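Side-chain contact in gentamicin resistance protein (Enterococcus gallinarum, PDB 6CTZ), which probably transfers a phosphate from a guanine nucleotide to the 2''-hydroxyl of aminoglycosides such as kanamycin and gentamicin, conferring resistance to these antibiotics: residues Thr6-Met9 against Thr10-Asp14. The protein carries 2 engineered substitutions. Sequence-based numbering, arbitrary orientation.
Sequences TMIM and TQFPD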
ATOM      1  N   THR A   6     -21.155  -4.580 -19.708  1.00 23.87           N
ATOM      2  CA  THR A   6     -21.168  -5.438 -20.889  1.00 24.80           C
ATOM      3  C   THR A   6     -20.018  -6.436 -20.861  1.00 22.99           C
ATOM      4  O   THR A   6     -20.210  -7.617 -21.170  1.00 23.15           O
ATOM      5  CB  THR A   6     -21.143  -4.596 -22.160  1.00 27.34           C
ATOM      6  OG1 THR A   6     -22.301  -3.757 -22.186  1.00 29.57           O
ATOM      7  CG2 THR A   6     -21.152  -5.492 -23.397  1.00 27.67           C
ATOM      8  N   MET A   7     -18.817  -5.989 -20.477  1.00 22.88           N
ATOM      9  CA  MET A   7     -17.702  -6.921 -20.352  1.00 22.83           C
ATOM     10  C   MET A   7     -18.009  -8.007 -19.334  1.00 20.62           C
ATOM     11  O   MET A   7     -17.750  -9.192 -19.578  1.00 20.83           O
ATOM     12  CB  MET A   7     -16.433  -6.176 -19.949  1.00 26.17           C
ATOM     13  CG  MET A   7     -15.785  -5.421 -21.086  1.00 29.76           C
ATOM     14  SD  MET A   7     -14.139  -4.840 -20.649  1.00 33.61           S
ATOM     15  CE  MET A   7     -14.540  -3.553 -19.471  1.00 32.64           C
ATOM     16  N   ILE A   8     -18.566  -7.619 -18.188  1.00 17.81           N
ATOM     17  CA  ILE A   8     -18.849  -8.586 -17.132  1.00 17.48           C
ATOM     18  C   ILE A   8     -19.865  -9.615 -17.614  1.00 18.32           C
ATOM     19  O   ILE A   8     -19.665 -10.830 -17.487  1.00 19.47           O
ATOM     20  CB  ILE A   8     -19.324  -7.857 -15.864  1.00 17.03           C
ATOM     21  CG1 ILE A   8     -18.188  -7.016 -15.270  1.00 17.24           C
ATOM     22  CG2 ILE A   8     -19.828  -8.848 -14.843  1.00 18.29           C
ATOM     23  CD1 ILE A   8     -18.655  -6.088 -14.177  1.00 17.63           C
ATOM     24  N   MET A   9     -20.962  -9.149 -18.199  1.00 19.16           N
ATOM     25  CA  MET A   9     -22.016 -10.090 -18.552  1.00 20.79           C
ATOM     26  C   MET A   9     -21.648 -10.954 -19.747  1.00 20.84           C
ATOM     27  O   MET A   9     -22.064 -12.116 -19.807  1.00 20.69           O
ATOM     28  CB  MET A   9     -23.345  -9.368 -18.727  1.00 23.00           C
ATOM     29  CG  MET A   9     -23.877  -8.898 -17.390  1.00 25.97           C
ATOM     30  SD  MET A   9     -25.585  -8.382 -17.462  0.81 28.42           S
ATOM     31  CE  MET A   9     -25.445  -6.893 -18.451  0.81 25.68           C
ATOM     32  N   THR A  10     -20.886 -10.416 -20.702  1.00 20.38           N
ATOM     33  CA  THR A  10     -20.410 -11.225 -21.821  0.63 20.71           C
ATOM     34  C   THR A  10     -19.571 -12.396 -21.331  1.00 21.09           C
ATOM     35  O   THR A  10     -19.741 -13.537 -21.781  1.00 22.43           O
ATOM     36  CB  THR A  10     -19.576 -10.355 -22.760  0.63 22.03           C
ATOM     37  OG1 THR A  10     -20.414  -9.374 -23.378  0.63 22.50           O
ATOM     38  CG2 THR A  10     -18.910 -11.211 -23.827  0.63 21.67           C
ATOM     39  N   GLN A  11     -18.650 -12.126 -20.408  1.00 19.74           N
ATOM     40  CA  GLN A  11     -17.672 -13.124 -20.010  1.00 19.09           C
ATOM     41  C   GLN A  11     -18.137 -14.037 -18.888  1.00 19.25           C
ATOM     42  O   GLN A  11     -17.578 -15.127 -18.739  1.00 20.63           O
ATOM     43  CB  GLN A  11     -16.353 -12.440 -19.648  1.00 19.93           C
ATOM     44  CG  GLN A  11     -15.866 -11.579 -20.802  1.00 19.88           C
ATOM     45  CD  GLN A  11     -14.538 -10.912 -20.556  1.00 19.96           C
ATOM     46  OE1 GLN A  11     -13.674 -11.441 -19.855  1.00 20.07           O
ATOM     47  NE2 GLN A  11     -14.365  -9.737 -21.138  1.00 21.53           N
ATOM     48  N   PHE A  12     -19.149 -13.646 -18.115  1.00 18.45           N
ATOM     49  CA  PHE A  12     -19.566 -14.416 -16.944  1.00 17.94           C
ATOM     50  C   PHE A  12     -21.069 -14.640 -16.994  1.00 17.91           C
ATOM     51  O   PHE A  12     -21.844 -13.849 -16.446  1.00 18.75           O
ATOM     52  CB  PHE A  12     -19.119 -13.730 -15.655  1.00 17.67           C
ATOM     53  CG  PHE A  12     -17.673 -13.360 -15.670  1.00 18.08           C
ATOM     54  CD1 PHE A  12     -16.701 -14.339 -15.788  1.00 19.60           C
ATOM     55  CD2 PHE A  12     -17.278 -12.029 -15.619  1.00 18.48           C
ATOM     56  CE1 PHE A  12     -15.357 -13.996 -15.823  1.00 20.52           C
ATOM     57  CE2 PHE A  12     -15.938 -11.686 -15.655  1.00 20.35           C
ATOM     58  CZ  PHE A  12     -14.983 -12.671 -15.759  1.00 20.26           C
ATOM     59  N   PRO A  13     -21.514 -15.720 -17.645  1.00 18.66           N
ATOM     60  CA  PRO A  13     -22.957 -15.945 -17.819  1.00 19.17           C
ATOM     61  C   PRO A  13     -23.722 -16.139 -16.527  1.00 18.85           C
ATOM     62  O   PRO A  13     -24.955 -16.083 -16.555  1.00 20.21           O
ATOM     63  CB  PRO A  13     -23.013 -17.212 -18.686  1.00 19.54           C
ATOM     64  CG  PRO A  13     -21.681 -17.251 -19.384  1.00 20.79           C
ATOM     65  CD  PRO A  13     -20.706 -16.708 -18.376  1.00 19.19           C
ATOM     66  N   ASP A  14     -23.053 -16.394 -15.408  1.00 19.83           N
ATOM     67  CA  ASP A  14     -23.752 -16.579 -14.144  1.00 22.02           C
ATOM     68  C   ASP A  14     -23.999 -15.274 -13.398  1.00 23.11           C
ATOM     69  O   ASP A  14     -24.570 -15.304 -12.302  1.00 25.59           O
ATOM     70  CB  ASP A  14     -23.019 -17.585 -13.243  1.00 23.59           C
ATOM     71  CG  ASP A  14     -21.584 -17.193 -12.974  1.00 25.45           C
ATOM     72  OD1 ASP A  14     -20.968 -16.540 -13.843  1.00 25.75           O
ATOM     73  OD2 ASP A  14     -21.069 -17.549 -11.891  1.00 27.11           O
TER
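Thr10 holds the carbonyl of Thr6 through its backbone and, in the conformer described here, one of two built, through its side chain as well. Its backbone N makes the helical bond to Thr6 O at 2.9 Å, while in this conformer Thr10 OG1 donates to the same Thr6 O at 2.8 Å, from the opposite face of the carbonyl plane and well above it. Here a chi1 of -67° swings the hydroxyl back beside its own backbone N, toward the preceding turn. The hydroxyl of Thr6 does likewise one turn earlier, bonding to Leu2 O. Met7 O receives Gln11 N at 3.2 Å, and the Gln11 side chain runs past it, CG lying 3.3 Å from Met7 O; beyond CG the chain is extended and carries NE2 to Lys78 O. These are the closing turns of helix 2-11, which lies against the five-stranded antiparallel sheet of the kinase-like N-terminal lobe. Ile8 and Phe12 face that sheet. Ile8 has CG2 anti to its N, which brings this methyl to 4.2 Å from Phe12 CD2. Phe12 N still bonds to Ile8 O, with a bent N-H...O angle of 133°, just where the chain leaves helical geometry. One face of the Phe12 ring is covered by Gln11 CB, 4.0 Å above its centre, and the ring also meets Tyr75, whose OH bonds to Asp14 OD2.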